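Local coordinates for protein tyrosine--tRNA ligase, mitochondrial (Emericella nidulans, PDB 5IHX) that probably attaches L-tyrosine to mitochondrial tRNA(Tyr) in an ATP-dependent reaction, as an aminoacyl-tRNA synthetase, at residues V81-V95 with R326-E338. Sequence-based numbering, arbitrary orientation.
Sequences VGHMLPFMVLAWGYV and RYLKMFTFLPIPE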
ATOM      1  N   VAL A  81     -21.714 -23.124   6.407  1.00 24.77           N
ATOM      2  CA  VAL A  81     -22.973 -22.835   5.731  1.00 27.95           C
ATOM      3  C   VAL A  81     -23.174 -21.331   5.542  1.00 31.64           C
ATOM      4  O   VAL A  81     -23.838 -20.905   4.599  1.00 26.86           O
ATOM      5  CB  VAL A  81     -24.159 -23.448   6.507  1.00 23.66           C
ATOM      6  CG1 VAL A  81     -25.497 -22.982   5.937  1.00 30.09           C
ATOM      7  CG2 VAL A  81     -24.074 -24.964   6.474  1.00 30.46           C
ATOM      8  N   GLY A  82     -22.597 -20.533   6.436  1.00 33.90           N
ATOM      9  CA  GLY A  82     -22.711 -19.087   6.355  1.00 29.97           C
ATOM     10  C   GLY A  82     -22.061 -18.460   5.128  1.00 31.22           C
ATOM     11  O   GLY A  82     -22.320 -17.299   4.819  1.00 42.02           O
ATOM     12  N   HIS A  83     -21.230 -19.224   4.422  1.00 40.01           N
ATOM     13  CA  HIS A  83     -20.567 -18.737   3.208  1.00 38.33           C
ATOM     14  C   HIS A  83     -21.324 -19.065   1.928  1.00 36.81           C
ATOM     15  O   HIS A  83     -20.969 -18.581   0.855  1.00 41.68           O
ATOM     16  CB  HIS A  83     -19.161 -19.339   3.064  1.00 44.35           C
ATOM     17  CG  HIS A  83     -18.156 -18.828   4.049  1.00 60.65           C
ATOM     18  ND1 HIS A  83     -17.771 -19.541   5.164  1.00 51.64           N
ATOM     19  CD2 HIS A  83     -17.421 -17.692   4.057  1.00 76.24           C
ATOM     20  CE1 HIS A  83     -16.859 -18.855   5.829  1.00 55.42           C
ATOM     21  NE2 HIS A  83     -16.629 -17.728   5.179  1.00 76.45           N
ATOM     22  N   MET A  84     -22.356 -19.892   2.031  1.00 32.80           N
ATOM     23  CA  MET A  84     -22.874 -20.573   0.850  1.00 33.93           C
ATOM     24  C   MET A  84     -23.683 -19.745  -0.147  1.00 30.33           C
ATOM     25  O   MET A  84     -23.607 -20.007  -1.347  1.00 34.11           O
ATOM     26  CB  MET A  84     -23.732 -21.761   1.289  1.00 39.18           C
ATOM     27  CG  MET A  84     -22.938 -23.021   1.597  1.00 43.65           C
ATOM     28  SD  MET A  84     -21.803 -23.499   0.273  1.00 44.71           S
ATOM     29  CE  MET A  84     -22.952 -23.812  -1.065  1.00 43.97           C
ATOM     30  N   LEU A  85     -24.452 -18.765   0.318  1.00 29.50           N
ATOM     31  CA  LEU A  85     -25.424 -18.123  -0.569  1.00 31.46           C
ATOM     32  C   LEU A  85     -24.770 -17.431  -1.770  1.00 27.43           C
ATOM     33  O   LEU A  85     -25.257 -17.565  -2.891  1.00 26.16           O
ATOM     34  CB  LEU A  85     -26.303 -17.131   0.201  1.00 28.54           C
ATOM     35  CG  LEU A  85     -27.236 -17.738   1.259  1.00 29.36           C
ATOM     36  CD1 LEU A  85     -28.220 -16.695   1.770  1.00 34.82           C
ATOM     37  CD2 LEU A  85     -27.975 -18.974   0.749  1.00 28.63           C
ATOM     38  N   PRO A  86     -23.667 -16.696  -1.553  1.00 27.90           N
ATOM     39  CA  PRO A  86     -22.995 -16.160  -2.742  1.00 30.20           C
ATOM     40  C   PRO A  86     -22.538 -17.258  -3.707  1.00 30.26           C
ATOM     41  O   PRO A  86     -22.514 -17.049  -4.919  1.00 26.22           O
ATOM     42  CB  PRO A  86     -21.794 -15.412  -2.159  1.00 30.57           C
ATOM     43  CG  PRO A  86     -22.220 -15.031  -0.791  1.00 28.08           C
ATOM     44  CD  PRO A  86     -23.092 -16.157  -0.308  1.00 23.09           C
ATOM     45  N   PHE A  87     -22.182 -18.419  -3.172  1.00 22.19           N
ATOM     46  CA  PHE A  87     -21.739 -19.522  -4.018  1.00 23.60           C
ATOM     47  C   PHE A  87     -22.922 -20.276  -4.622  1.00 24.11           C
ATOM     48  O   PHE A  87     -22.785 -20.916  -5.665  1.00 28.41           O
ATOM     49  CB  PHE A  87     -20.820 -20.460  -3.236  1.00 32.21           C
ATOM     50  CG  PHE A  87     -19.538 -19.806  -2.804  1.00 41.02           C
ATOM     51  CD1 PHE A  87     -18.647 -19.326  -3.748  1.00 46.22           C
ATOM     52  CD2 PHE A  87     -19.216 -19.678  -1.465  1.00 62.32           C
ATOM     53  CE1 PHE A  87     -17.468 -18.715  -3.368  1.00 54.21           C
ATOM     54  CE2 PHE A  87     -18.034 -19.071  -1.078  1.00 65.89           C
ATOM     55  CZ  PHE A  87     -17.158 -18.593  -2.033  1.00 58.87           C
ATOM     56  N   MET A  88     -24.083 -20.199  -3.978  1.00 23.17           N
ATOM     57  CA  MET A  88     -25.309 -20.702  -4.588  1.00 23.87           C
ATOM     58  C   MET A  88     -25.624 -19.858  -5.823  1.00 28.72           C
ATOM     59  O   MET A  88     -26.108 -20.374  -6.832  1.00 29.09           O
ATOM     60  CB  MET A  88     -26.480 -20.670  -3.603  1.00 27.79           C
ATOM     61  CG  MET A  88     -26.343 -21.620  -2.419  1.00 29.17           C
ATOM     62  SD  MET A  88     -26.129 -23.353  -2.874  1.00 34.26           S
ATOM     63  CE  MET A  88     -27.555 -23.626  -3.923  1.00 27.39           C
ATOM     64  N   VAL A  89     -25.356 -18.556  -5.739  1.00 22.83           N
ATOM     65  CA  VAL A  89     -25.532 -17.666  -6.887  1.00 24.87           C
ATOM     66  C   VAL A  89     -24.604 -18.066  -8.032  1.00 24.44           C
ATOM     67  O   VAL A  89     -25.024 -18.105  -9.190  1.00 21.97           O
ATOM     68  CB  VAL A  89     -25.280 -16.189  -6.500  1.00 29.82           C
ATOM     69  CG1 VAL A  89     -25.196 -15.298  -7.737  1.00 27.83           C
ATOM     70  CG2 VAL A  89     -26.375 -15.689  -5.572  1.00 31.60           C
ATOM     71  N   LEU A  90     -23.348 -18.364  -7.711  1.00 20.46           N
ATOM     72  CA  LEU A  90     -22.387 -18.776  -8.730  1.00 26.09           C
ATOM     73  C   LEU A  90     -22.755 -20.142  -9.304  1.00 23.23           C
ATOM     74  O   LEU A  90     -22.552 -20.401 -10.490  1.00 21.54           O
ATOM     75  CB  LEU A  90     -20.963 -18.817  -8.164  1.00 26.20           C
ATOM     76  CG  LEU A  90     -20.334 -17.507  -7.682  1.00 28.87           C
ATOM     77  CD1 LEU A  90     -18.876 -17.741  -7.310  1.00 30.94           C
ATOM     78  CD2 LEU A  90     -20.453 -16.399  -8.721  1.00 30.21           C
ATOM     79  N   ALA A  91     -23.296 -21.013  -8.458  1.00 24.04           N
ATOM     80  CA  ALA A  91     -23.749 -22.324  -8.904  1.00 26.95           C
ATOM     81  C   ALA A  91     -24.828 -22.166  -9.968  1.00 27.96           C
ATOM     82  O   ALA A  91     -24.782 -22.808 -11.017  1.00 29.11           O
ATOM     83  CB  ALA A  91     -24.270 -23.139  -7.734  1.00 23.06           C
ATOM     84  N   TRP A  92     -25.799 -21.303  -9.690  1.00 23.62           N
ATOM     85  CA  TRP A  92     -26.847 -21.005 -10.657  1.00 25.62           C
ATOM     86  C   TRP A  92     -26.251 -20.411 -11.924  1.00 24.74           C
ATOM     87  O   TRP A  92     -26.604 -20.811 -13.035  1.00 24.48           O
ATOM     88  CB  TRP A  92     -27.876 -20.048 -10.059  1.00 25.99           C
ATOM     89  CG  TRP A  92     -28.913 -20.729  -9.227  1.00 24.68           C
ATOM     90  CD1 TRP A  92     -29.164 -20.534  -7.901  1.00 21.03           C
ATOM     91  CD2 TRP A  92     -29.845 -21.723  -9.668  1.00 24.44           C
ATOM     92  NE1 TRP A  92     -30.198 -21.338  -7.491  1.00 25.64           N
ATOM     93  CE2 TRP A  92     -30.636 -22.077  -8.559  1.00 22.25           C
ATOM     94  CE3 TRP A  92     -30.095 -22.340 -10.898  1.00 24.65           C
ATOM     95  CZ2 TRP A  92     -31.653 -23.024  -8.639  1.00 25.65           C
ATOM     96  CZ3 TRP A  92     -31.106 -23.280 -10.977  1.00 24.06           C
ATOM     97  CH2 TRP A  92     -31.871 -23.614  -9.854  1.00 22.69           C
ATOM     98  N   GLY A  93     -25.358 -19.442 -11.747  1.00 24.77           N
ATOM     99  CA  GLY A  93     -24.676 -18.818 -12.865  1.00 24.99           C
ATOM    100  C   GLY A  93     -23.997 -19.840 -13.755  1.00 25.95           C
ATOM    101  O   GLY A  93     -24.117 -19.786 -14.978  1.00 26.55           O
ATOM    102  N   TYR A  94     -23.298 -20.788 -13.137  1.00 26.32           N
ATOM    103  CA  TYR A  94     -22.574 -21.814 -13.878  1.00 23.13           C
ATOM    104  C   TYR A  94     -23.514 -22.631 -14.761  1.00 26.49           C
ATOM    105  O   TYR A  94     -23.279 -22.769 -15.961  1.00 28.34           O
ATOM    106  CB  TYR A  94     -21.823 -22.743 -12.921  1.00 22.40           C
ATOM    107  CG  TYR A  94     -21.073 -23.861 -13.612  1.00 29.60           C
ATOM    108  CD1 TYR A  94     -20.047 -23.587 -14.510  1.00 33.59           C
ATOM    109  CD2 TYR A  94     -21.390 -25.193 -13.369  1.00 30.05           C
ATOM    110  CE1 TYR A  94     -19.355 -24.609 -15.145  1.00 28.06           C
ATOM    111  CE2 TYR A  94     -20.707 -26.220 -13.997  1.00 31.26           C
ATOM    112  CZ  TYR A  94     -19.693 -25.923 -14.885  1.00 28.48           C
ATOM    113  OH  TYR A  94     -19.015 -26.944 -15.511  1.00 32.11           O
ATOM    114  N   VAL A  95     -24.580 -23.166 -14.173  1.00 28.64           N
ATOM    115  CA  VAL A  95     -25.500 -24.016 -14.923  1.00 30.11           C
ATOM    116  C   VAL A  95     -26.361 -23.196 -15.886  1.00 31.10           C
ATOM    117  O   VAL A  95     -27.018 -23.755 -16.765  1.00 31.91           O
ATOM    118  CB  VAL A  95     -26.412 -24.848 -13.984  1.00 28.72           C
ATOM    119  CG1 VAL A  95     -25.565 -25.719 -13.064  1.00 26.32           C
ATOM    120  CG2 VAL A  95     -27.340 -23.954 -13.169  1.00 28.55           C
ATOM    121  N   ARG A 326     -38.230 -20.711   2.279  1.00 29.30           N
ATOM    122  CA  ARG A 326     -37.239 -19.820   1.696  1.00 25.35           C
ATOM    123  C   ARG A 326     -35.901 -20.543   1.560  1.00 28.14           C
ATOM    124  O   ARG A 326     -35.201 -20.372   0.562  1.00 26.34           O
ATOM    125  CB  ARG A 326     -37.074 -18.545   2.526  1.00 36.03           C
ATOM    126  CG  ARG A 326     -35.950 -17.667   2.003  1.00 49.01           C
ATOM    127  CD  ARG A 326     -36.235 -16.188   2.162  1.00 63.52           C
ATOM    128  NE  ARG A 326     -35.337 -15.391   1.330  1.00 64.91           N
ATOM    129  CZ  ARG A 326     -35.439 -14.077   1.153  1.00 56.82           C
ATOM    130  NH1 ARG A 326     -36.404 -13.393   1.754  1.00 61.73           N
ATOM    131  NH2 ARG A 326     -34.575 -13.447   0.371  1.00 43.41           N
ATOM    132  N   TYR A 327     -35.549 -21.356   2.554  1.00 27.29           N
ATOM    133  CA  TYR A 327     -34.290 -22.099   2.506  1.00 30.07           C
ATOM    134  C   TYR A 327     -34.275 -23.097   1.350  1.00 27.99           C
ATOM    135  O   TYR A 327     -33.243 -23.284   0.706  1.00 29.86           O
ATOM    136  CB  TYR A 327     -34.033 -22.838   3.821  1.00 28.33           C
ATOM    137  CG  TYR A 327     -33.481 -21.972   4.933  1.00 30.30           C
ATOM    138  CD1 TYR A 327     -33.673 -20.595   4.939  1.00 37.85           C
ATOM    139  CD2 TYR A 327     -32.747 -22.534   5.969  1.00 33.96           C
ATOM    140  CE1 TYR A 327     -33.164 -19.807   5.956  1.00 40.75           C
ATOM    141  CE2 TYR A 327     -32.233 -21.755   6.987  1.00 38.92           C
ATOM    142  CZ  TYR A 327     -32.443 -20.393   6.976  1.00 44.59           C
ATOM    143  OH  TYR A 327     -31.932 -19.615   7.990  1.00 54.90           O
ATOM    144  N   LEU A 328     -35.411 -23.736   1.090  1.00 25.14           N
ATOM    145  CA  LEU A 328     -35.523 -24.646  -0.047  1.00 25.11           C
ATOM    146  C   LEU A 328     -35.186 -23.917  -1.344  1.00 29.79           C
ATOM    147  O   LEU A 328     -34.541 -24.473  -2.234  1.00 27.67           O
ATOM    148  CB  LEU A 328     -36.929 -25.248  -0.134  1.00 23.60           C
ATOM    149  CG  LEU A 328     -37.236 -26.432   0.791  1.00 27.22           C
ATOM    150  CD1 LEU A 328     -38.728 -26.733   0.800  1.00 26.76           C
ATOM    151  CD2 LEU A 328     -36.455 -27.665   0.366  1.00 26.91           C
ATOM    152  N   LYS A 329     -35.619 -22.665  -1.441  1.00 26.86           N
ATOM    153  CA  LYS A 329     -35.376 -21.866  -2.635  1.00 27.64           C
ATOM    154  C   LYS A 329     -33.923 -21.403  -2.731  1.00 25.22           C
ATOM    155  O   LYS A 329     -33.357 -21.348  -3.822  1.00 28.24           O
ATOM    156  CB  LYS A 329     -36.313 -20.656  -2.660  1.00 25.84           C
ATOM    157  CG  LYS A 329     -37.778 -21.021  -2.821  1.00 32.12           C
ATOM    158  CD  LYS A 329     -38.683 -19.819  -2.623  1.00 35.08           C
ATOM    159  CE  LYS A 329     -40.141 -20.177  -2.865  1.00 42.79           C
ATOM    160  NZ  LYS A 329     -41.056 -19.046  -2.546  1.00 45.82           N
ATOM    161  N   MET A 330     -33.319 -21.081  -1.590  1.00 23.02           N
ATOM    162  CA  MET A 330     -31.973 -20.513  -1.573  1.00 27.89           C
ATOM    163  C   MET A 330     -30.872 -21.578  -1.600  1.00 30.33           C
ATOM    164  O   MET A 330     -29.802 -21.345  -2.169  1.00 29.82           O
ATOM    165  CB  MET A 330     -31.789 -19.618  -0.340  1.00 26.26           C
ATOM    166  CG  MET A 330     -32.675 -18.376  -0.330  1.00 26.50           C
ATOM    167  SD  MET A 330     -32.248 -17.178   0.958  1.00 35.08           S
ATOM    168  CE  MET A 330     -32.224 -18.209   2.420  1.00 29.63           C
ATOM    169  N   PHE A 331     -31.122 -22.729  -0.977  1.00 25.54           N
ATOM    170  CA  PHE A 331     -30.077 -23.741  -0.786  1.00 28.77           C
ATOM    171  C   PHE A 331     -30.170 -24.965  -1.706  1.00 27.92           C
ATOM    172  O   PHE A 331     -29.343 -25.867  -1.603  1.00 30.66           O
ATOM    173  CB  PHE A 331     -30.085 -24.226   0.668  1.00 27.44           C
ATOM    174  CG  PHE A 331     -29.497 -23.244   1.639  1.00 33.50           C
ATOM    175  CD1 PHE A 331     -28.127 -23.055   1.704  1.00 29.58           C
ATOM    176  CD2 PHE A 331     -30.310 -22.523   2.499  1.00 26.65           C
ATOM    177  CE1 PHE A 331     -27.578 -22.159   2.600  1.00 33.87           C
ATOM    178  CE2 PHE A 331     -29.766 -21.625   3.398  1.00 30.36           C
ATOM    179  CZ  PHE A 331     -28.397 -21.443   3.449  1.00 31.33           C
ATOM    180  N   THR A 332     -31.158 -25.005  -2.597  1.00 27.70           N
ATOM    181  CA  THR A 332     -31.316 -26.153  -3.494  1.00 22.16           C
ATOM    182  C   THR A 332     -31.632 -25.721  -4.921  1.00 25.61           C
ATOM    183  O   THR A 332     -31.969 -24.563  -5.172  1.00 23.95           O
ATOM    184  CB  THR A 332     -32.436 -27.107  -3.016  1.00 27.04           C
ATOM    185  OG1 THR A 332     -33.700 -26.669  -3.532  1.00 27.33           O
ATOM    186  CG2 THR A 332     -32.499 -27.168  -1.492  1.00 24.09           C
ATOM    187  N   PHE A 333     -31.513 -26.675  -5.845  1.00 24.95           N
ATOM    188  CA  PHE A 333     -31.878 -26.476  -7.249  1.00 26.98           C
ATOM    189  C   PHE A 333     -33.281 -27.020  -7.534  1.00 28.42           C
ATOM    190  O   PHE A 333     -33.681 -27.143  -8.691  1.00 32.15           O
ATOM    191  CB  PHE A 333     -30.859 -27.160  -8.172  1.00 29.46           C
ATOM    192  CG  PHE A 333     -29.600 -26.357  -8.420  1.00 33.81           C
ATOM    193  CD1 PHE A 333     -28.642 -26.827  -9.307  1.00 36.86           C
ATOM    194  CD2 PHE A 333     -29.360 -25.157  -7.763  1.00 23.31           C
ATOM    195  CE1 PHE A 333     -27.481 -26.114  -9.545  1.00 32.46           C
ATOM    196  CE2 PHE A 333     -28.200 -24.438  -8.001  1.00 26.34           C
ATOM    197  CZ  PHE A 333     -27.261 -24.918  -8.893  1.00 29.05           C
ATOM    198  N   LEU A 334     -34.020 -27.347  -6.477  1.00 26.58           N
ATOM    199  CA  LEU A 334     -35.382 -27.853  -6.617  1.00 28.49           C
ATOM    200  C   LEU A 334     -36.252 -26.848  -7.369  1.00 28.59           C
ATOM    201  O   LEU A 334     -36.265 -25.667  -7.021  1.00 29.73           O
ATOM    202  CB  LEU A 334     -35.996 -28.146  -5.246  1.00 24.22           C
ATOM    203  CG  LEU A 334     -35.512 -29.392  -4.500  1.00 30.22           C
ATOM    204  CD1 LEU A 334     -35.989 -29.348  -3.062  1.00 25.99           C
ATOM    205  CD2 LEU A 334     -36.004 -30.665  -5.178  1.00 29.68           C
ATOM    206  N   PRO A 335     -36.964 -27.305  -8.420  1.00 35.67           N
ATOM    207  CA  PRO A 335     -37.881 -26.402  -9.128  1.00 37.17           C
ATOM    208  C   PRO A 335     -38.940 -25.804  -8.206  1.00 32.50           C
ATOM    209  O   PRO A 335     -39.328 -26.442  -7.227  1.00 29.10           O
ATOM    210  CB  PRO A 335     -38.533 -27.308 -10.179  1.00 33.03           C
ATOM    211  CG  PRO A 335     -37.581 -28.429 -10.368  1.00 31.78           C
ATOM    212  CD  PRO A 335     -36.930 -28.644  -9.036  1.00 35.45           C
ATOM    213  N   ILE A 336     -39.384 -24.588  -8.512  1.00 32.95           N
ATOM    214  CA  ILE A 336     -40.384 -23.909  -7.693  1.00 37.33           C
ATOM    215  C   ILE A 336     -41.679 -24.723  -7.584  1.00 38.93           C
ATOM    216  O   ILE A 336     -42.247 -24.828  -6.498  1.00 38.52           O
ATOM    217  CB  ILE A 336     -40.699 -22.498  -8.246  1.00 37.80           C
ATOM    218  CG1 ILE A 336     -39.460 -21.598  -8.174  1.00 42.78           C
ATOM    219  CG2 ILE A 336     -41.884 -21.868  -7.508  1.00 41.77           C
ATOM    220  CD1 ILE A 336     -38.978 -21.286  -6.767  1.00 45.51           C
ATOM    221  N   PRO A 337     -42.159 -25.295  -8.706  1.00 34.97           N
ATOM    222  CA  PRO A 337     -43.354 -26.144  -8.617  1.00 37.08           C
ATOM    223  C   PRO A 337     -43.193 -27.286  -7.617  1.00 35.23           C
ATOM    224  O   PRO A 337     -44.128 -27.593  -6.878  1.00 39.45           O
ATOM    225  CB  PRO A 337     -43.510 -26.683 -10.041  1.00 37.80           C
ATOM    226  CG  PRO A 337     -42.880 -25.655 -10.897  1.00 45.96           C
ATOM    227  CD  PRO A 337     -41.729 -25.112 -10.105  1.00 41.87           C
ATOM    228  N   GLU A 338     -42.020 -27.910  -7.605  1.00 32.74           N
ATOM    229  CA  GLU A 338     -41.753 -29.004  -6.681  1.00 31.21           C
ATOM    230  C   GLU A 338     -41.727 -28.492  -5.242  1.00 30.49           C
ATOM    231  O   GLU A 338     -42.161 -29.180  -4.322  1.00 30.24           O
ATOM    232  CB  GLU A 338     -40.428 -29.688  -7.029  1.00 35.77           C
ATOM    233  CG  GLU A 338     -40.061 -30.856  -6.122  1.00 52.91           C
ATOM    234  CD  GLU A 338     -41.060 -31.996  -6.192  1.00 68.46           C
ATOM    235  OE1 GLU A 338     -41.826 -32.062  -7.178  1.00 73.68           O
ATOM    236  OE2 GLU A 338     -41.076 -32.828  -5.260  1.00 73.57           O
TER
HETATM  237  O   HOH W   1     -30.587 -22.007  -4.940  1.00 36.20           O
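The HIGH-type signature of the catalytic domain, the part of the synthetase kept in this C-terminally truncated chain, runs into helix 84-95, and V81 of the signature already meets F331, CG1 to CE1 at 4.0 Å. The helix packs one side on the C-terminal end of helix 321-331 and the turn after it; F87 and L90 lie on strand 68-72 of the Rossmann-type sheet, so the helix joins this sheet to the later helices. The axes of 84-95 and 326-331 run 57° apart at 10.6 Å, a gap that the broad, apolar rings of W92, F331 and F333 suit. F333 and W92 slide past each other in opposite directions: CE2 of F333 lies over the centre of one indole face, and CD2 comes to 3.3 Å from W92 CZ2, but the planes, 35° apart, meet obliquely. A91, with just a methyl group, lets the ring edge approach the helix, its CB 3.7 Å from F333 CZ. Nearer the signature, L85 places CD2 over the face of F331, 3.9 Å from the ring centroid, a CH-pi contact, while M84 CB meets that ring's edge. Along the helix between these groups, M88, its flexible chain bent at chi2 and chi3, lays CG 3.5 Å from M330 O and CE against the main chain of F331 and the ring of F333. T332 OG1 donates to L328 O and accepts from L334 N in an ST turn. One water accepts from W92 NE1 (2.7 Å) and lies within hydrogen-bonding distance of T332 O and K329 O, with more acceptors in reach than it has protons. The direct contacts are thus essentially apolar, and this water gives the buried indole N-H a partner beside the carbonyls of the turn.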